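Local coordinates for transcriptional activator PlcR protein (Bacillus thuringiensis, PDB 3U3W), which activates transcription of virulence genes as a quorum-sensing regulator, binding DNA through a helix-turn-helix domain once a TPR-like helical domain has taken up the signal peptide PapR, at residues E179-Q184 and E192-K197; A205-S210 and Y239-E244. All blocks are in the same frame, centred on the assembly; numbering follows the deposited sequence.

Interaction 1 (E179-Q184 and E192-K197); sequences EQILKQ and EEFDVK
Ile181 meets Phe194 through one methyl group: CG2 of Ile181 lies 3.8 Å from CE2 of Phe194 and 4.2 Å from CZ of the same ring, approaching the ring obliquely. The two side chains cross at about a right angle. The Phe194 ring swings out with CG anti to its own N (chi1 -173°), which carries its far end over to helix 171-187. At the next residue of each helix, Leu182 sends CD2 to the backbone O of Asp195 and to its carboxylate OD2, both at 4.3 Å, a loose van der Waals approach. That carboxylate has its charge partner on its own helix, in a salt bridge from OD2 to NE of Arg199. The nearest CA atoms across the contact also belong to this pair, Leu182 CA and Asp195 CA, 6.9 Å apart. Outward from this layer, Tyr156 of helix 153-167 packs edge-to-face with Phe194, and Val198 lies against both Ile181 and Leu182. Outside the pair of segments, NZ of Lys197 is salt-bridged to the backbone of the bound peptide. Two consecutive helices joined by a short connection and packed through a few side chains are characteristic of the TPR-like superhelix of RNPP regulators.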
# COMPACT_ATOMS: atom_id res chain seq x y z
N GLU A 179 0.73 -21.25 10.51
CA GLU A 179 1.67 -21.78 9.53
C GLU A 179 1.01 -21.99 8.17
O GLU A 179 1.62 -21.70 7.15
CB GLU A 179 2.31 -23.08 10.02
CG GLU A 179 3.18 -22.91 11.26
CD GLU A 179 3.82 -24.22 11.68
OE1 GLU A 179 3.42 -25.27 11.14
OE2 GLU A 179 4.74 -24.20 12.53
N GLN A 180 -0.23 -22.47 8.14
CA GLN A 180 -0.92 -22.63 6.85
C GLN A 180 -1.13 -21.30 6.14
O GLN A 180 -1.02 -21.24 4.92
CB GLN A 180 -2.29 -23.29 7.01
CG GLN A 180 -2.33 -24.79 7.02
CD GLN A 180 -3.72 -25.28 7.41
OE1 GLN A 180 -3.88 -25.98 8.42
NE2 GLN A 180 -4.74 -24.88 6.65
N ILE A 181 -1.46 -20.25 6.90
CA ILE A 181 -1.67 -18.91 6.33
C ILE A 181 -0.39 -18.35 5.72
O ILE A 181 -0.40 -17.85 4.58
CB ILE A 181 -2.27 -17.90 7.36
CG1 ILE A 181 -3.66 -18.35 7.81
CG2 ILE A 181 -2.35 -16.49 6.75
CD1 ILE A 181 -4.08 -17.81 9.16
N LEU A 182 0.71 -18.42 6.45
CA LEU A 182 2.01 -17.97 5.93
C LEU A 182 2.39 -18.68 4.65
O LEU A 182 3.00 -18.09 3.76
CB LEU A 182 3.11 -18.12 6.98
CG LEU A 182 2.87 -17.23 8.21
CD1 LEU A 182 3.82 -17.56 9.35
CD2 LEU A 182 2.94 -15.75 7.83
N LYS A 183 2.02 -19.96 4.56
CA LYS A 183 2.28 -20.79 3.38
C LYS A 183 1.43 -20.38 2.18
O LYS A 183 1.94 -20.24 1.07
CB LYS A 183 2.04 -22.27 3.73
CG LYS A 183 2.38 -23.26 2.62
CD LYS A 183 2.31 -24.71 3.11
CE LYS A 183 2.87 -25.69 2.08
NZ LYS A 183 2.23 -25.58 0.73
N GLN A 184 0.14 -20.18 2.41
CA GLN A 184 -0.77 -19.67 1.40
C GLN A 184 -0.35 -18.29 0.91
O GLN A 184 -0.60 -17.96 -0.25
CB GLN A 184 -2.21 -19.63 1.93
CG GLN A 184 -2.80 -21.01 2.25
CD GLN A 184 -4.15 -20.93 2.94
OE1 GLN A 184 -5.13 -20.47 2.35
NE2 GLN A 184 -4.22 -21.39 4.18
N GLU A 192 2.46 -7.56 2.43
CA GLU A 192 3.45 -7.70 3.49
C GLU A 192 2.98 -7.18 4.86
O GLU A 192 3.41 -7.69 5.90
CB GLU A 192 4.80 -7.12 3.06
CG GLU A 192 5.26 -7.69 1.72
CD GLU A 192 6.77 -7.76 1.58
OE1 GLU A 192 7.38 -8.74 2.09
OE2 GLU A 192 7.34 -6.85 0.94
N GLU A 193 2.08 -6.20 4.87
CA GLU A 193 1.42 -5.82 6.13
C GLU A 193 0.69 -6.99 6.77
O GLU A 193 0.84 -7.22 7.97
CB GLU A 193 0.48 -4.64 5.95
CG GLU A 193 1.16 -3.29 6.16
CD GLU A 193 0.31 -2.14 5.64
OE1 GLU A 193 -0.60 -2.38 4.81
OE2 GLU A 193 0.56 -0.98 6.07
N PHE A 194 -0.07 -7.74 5.98
CA PHE A 194 -0.76 -8.92 6.51
C PHE A 194 0.22 -9.97 7.05
O PHE A 194 0.02 -10.50 8.14
CB PHE A 194 -1.72 -9.54 5.49
CG PHE A 194 -2.56 -10.64 6.06
CD1 PHE A 194 -3.32 -10.44 7.21
CD2 PHE A 194 -2.59 -11.90 5.46
CE1 PHE A 194 -4.09 -11.46 7.74
CE2 PHE A 194 -3.35 -12.94 5.99
CZ PHE A 194 -4.10 -12.72 7.12
N ASP A 195 1.26 -10.26 6.29
CA ASP A 195 2.35 -11.13 6.69
C ASP A 195 2.86 -10.73 8.08
O ASP A 195 3.09 -11.58 8.94
CB ASP A 195 3.49 -11.00 5.67
CG ASP A 195 4.44 -12.20 5.65
OD1 ASP A 195 4.36 -13.00 4.69
OD2 ASP A 195 5.29 -12.33 6.56
N VAL A 196 3.05 -9.43 8.30
CA VAL A 196 3.56 -8.95 9.57
C VAL A 196 2.55 -9.25 10.67
O VAL A 196 2.91 -9.63 11.79
CB VAL A 196 3.86 -7.43 9.55
CG1 VAL A 196 4.05 -6.90 10.95
CG2 VAL A 196 5.07 -7.13 8.70
N LYS A 197 1.28 -9.06 10.35
CA LYS A 197 0.25 -9.25 11.33
C LYS A 197 0.15 -10.74 11.73
O LYS A 197 0.07 -11.07 12.92
CB LYS A 197 -1.09 -8.75 10.79
CG LYS A 197 -2.25 -9.12 11.69
CD LYS A 197 -3.59 -8.86 11.03
CE LYS A 197 -3.91 -7.38 10.99
NZ LYS A 197 -5.27 -7.15 10.45

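Interaction 2 (A205-S210 and Y239-E244); sequences ALYLDS and YYQRGE
The end of helix 192-208 meets helix 235-248, two helices of the TPR-like domain that are separated in sequence by helix 212-228, and one aromatic side chain, Tyr207, reaches from one helix to the other. Its CG stands anti to the backbone N (chi1 -178°), sending the ring across to the second helix. Near the root of the ring, the amide nitrogen NE2 of Gln241 comes within 3.4 Å of CD2 and 3.7 Å of CG of Tyr207, at an oblique approach, with the amide and ring planes 71° apart. A bend at chi2 turns the Gln241 amide back toward the tyrosine. Further out, CB of Glu244 sits 3.6 Å from CE2 of Tyr207, and the backbone O of Glu244 lies in the ring plane at its edge, 3.7 Å from CE2. The carboxylate of Glu244 is nearly parallel to the ring, the planes 15° apart, and its OE2 is hydrogen-bonded to OH of Tyr260 and salt-bridged to Arg247 and Lys282. Just beyond Tyr207 the first helix closes in a Schellman motif, with Ser210 at positive phi as its C-prime residue. Tyr212 packs edge-to-face on the Tyr207 ring, and helix 212-228 lines both partners, through Ser215 against Tyr207 and Val219 against Gln241, while helix 253-269 packs against helix 235-248.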
# COMPACT_ATOMS: atom_id res chain seq x y z
N ALA A 205 1.08 -16.78 20.03
CA ALA A 205 0.74 -18.19 20.23
C ALA A 205 1.95 -19.09 20.60
O ALA A 205 1.85 -19.93 21.50
CB ALA A 205 0.00 -18.74 18.99
N LEU A 206 3.07 -18.92 19.90
CA LEU A 206 4.31 -19.63 20.23
C LEU A 206 4.74 -19.31 21.65
O LEU A 206 5.13 -20.21 22.41
CB LEU A 206 5.43 -19.28 19.22
CG LEU A 206 5.17 -19.82 17.80
CD1 LEU A 206 5.93 -19.09 16.71
CD2 LEU A 206 5.44 -21.33 17.73
N TYR A 207 4.66 -18.03 22.01
CA TYR A 207 5.01 -17.61 23.36
C TYR A 207 4.09 -18.27 24.40
O TYR A 207 4.55 -18.70 25.45
CB TYR A 207 4.94 -16.09 23.47
CG TYR A 207 5.34 -15.51 24.82
CD1 TYR A 207 4.47 -15.59 25.93
CD2 TYR A 207 6.56 -14.87 25.00
CE1 TYR A 207 4.83 -15.05 27.16
CE2 TYR A 207 6.93 -14.34 26.21
CZ TYR A 207 6.06 -14.43 27.29
OH TYR A 207 6.44 -13.88 28.50
N LEU A 208 2.79 -18.34 24.12
CA LEU A 208 1.86 -18.91 25.09
C LEU A 208 2.15 -20.41 25.27
O LEU A 208 1.87 -20.98 26.33
CB LEU A 208 0.40 -18.69 24.67
CG LEU A 208 -0.17 -17.27 24.78
CD1 LEU A 208 -1.56 -17.20 24.17
CD2 LEU A 208 -0.19 -16.77 26.24
N ASP A 209 2.72 -21.02 24.23
CA ASP A 209 3.14 -22.41 24.21
C ASP A 209 4.57 -22.60 24.74
O ASP A 209 5.16 -23.67 24.62
CB ASP A 209 3.05 -22.96 22.79
CG ASP A 209 2.74 -24.45 22.74
OD1 ASP A 209 2.27 -24.99 23.77
OD2 ASP A 209 2.96 -25.07 21.68
N SER A 210 5.13 -21.54 25.32
CA SER A 210 6.47 -21.58 25.93
C SER A 210 7.61 -21.76 24.93
O SER A 210 8.73 -22.05 25.33
CB SER A 210 6.55 -22.69 26.99
OG SER A 210 5.56 -22.53 27.99
N TYR A 239 7.97 -4.85 19.19
CA TYR A 239 8.98 -4.54 20.19
C TYR A 239 8.58 -4.99 21.58
O TYR A 239 9.43 -5.43 22.34
CB TYR A 239 9.32 -3.06 20.22
CG TYR A 239 10.22 -2.68 19.09
CD1 TYR A 239 11.48 -3.26 18.96
CD2 TYR A 239 9.81 -1.77 18.13
CE1 TYR A 239 12.31 -2.94 17.91
CE2 TYR A 239 10.63 -1.44 17.08
CZ TYR A 239 11.88 -2.02 16.97
OH TYR A 239 12.68 -1.68 15.91
N TYR A 240 7.30 -4.84 21.91
CA TYR A 240 6.81 -5.27 23.21
C TYR A 240 6.97 -6.79 23.29
O TYR A 240 7.60 -7.32 24.22
CB TYR A 240 5.34 -4.83 23.40
CG TYR A 240 4.73 -5.33 24.69
CD1 TYR A 240 4.83 -4.59 25.87
CD2 TYR A 240 4.06 -6.56 24.74
CE1 TYR A 240 4.29 -5.07 27.06
CE2 TYR A 240 3.51 -7.03 25.93
CZ TYR A 240 3.63 -6.29 27.08
OH TYR A 240 3.09 -6.75 28.24
N GLN A 241 6.43 -7.49 22.30
CA GLN A 241 6.57 -8.93 22.23
C GLN A 241 8.03 -9.40 22.29
O GLN A 241 8.33 -10.43 22.89
CB GLN A 241 5.93 -9.48 20.96
CG GLN A 241 5.79 -10.97 21.01
CD GLN A 241 5.01 -11.38 22.23
OE1 GLN A 241 3.91 -10.87 22.47
NE2 GLN A 241 5.58 -12.26 23.03
N ARG A 242 8.93 -8.64 21.68
CA ARG A 242 10.33 -9.02 21.65
C ARG A 242 10.93 -8.81 23.04
O ARG A 242 11.72 -9.63 23.50
CB ARG A 242 11.10 -8.29 20.55
CG ARG A 242 12.15 -7.30 21.00
CD ARG A 242 13.56 -7.63 20.50
NE ARG A 242 13.75 -7.51 19.05
CZ ARG A 242 14.33 -6.47 18.45
NH1 ARG A 242 14.77 -5.45 19.18
NH2 ARG A 242 14.48 -6.43 17.11
N GLY A 243 10.52 -7.75 23.72
CA GLY A 243 10.87 -7.59 25.12
C GLY A 243 10.39 -8.77 25.98
O GLY A 243 11.13 -9.26 26.83
N GLU A 244 9.15 -9.22 25.76
CA GLU A 244 8.62 -10.39 26.45
C GLU A 244 9.52 -11.61 26.22
O GLU A 244 9.87 -12.32 27.16
CB GLU A 244 7.21 -10.72 25.97
CG GLU A 244 6.15 -9.67 26.27
CD GLU A 244 5.66 -9.74 27.70
OE1 GLU A 244 4.69 -10.49 27.96
OE2 GLU A 244 6.25 -9.05 28.56

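How the interactions relate
Following the chain from the N terminus, helix 171-187 leads into interaction 1, which closes the short turn, residues 188-191, that leads to helix 192-208. That helix then carries on to interaction 2, whose two segments are 29 residues apart, with helix 212-228 in the connection between them. The contacts are in series, neither nested nor crossed: the first has closed before the second opens. Helix 192-208 serves both, giving its early turns to 179-184 and its last turn to 239-244. Their centres are about 17 Å apart and their nearest atoms about 6 Å, without touching. Together they tie helices 171-187, 192-208 and 235-248 within the peptide-binding domain.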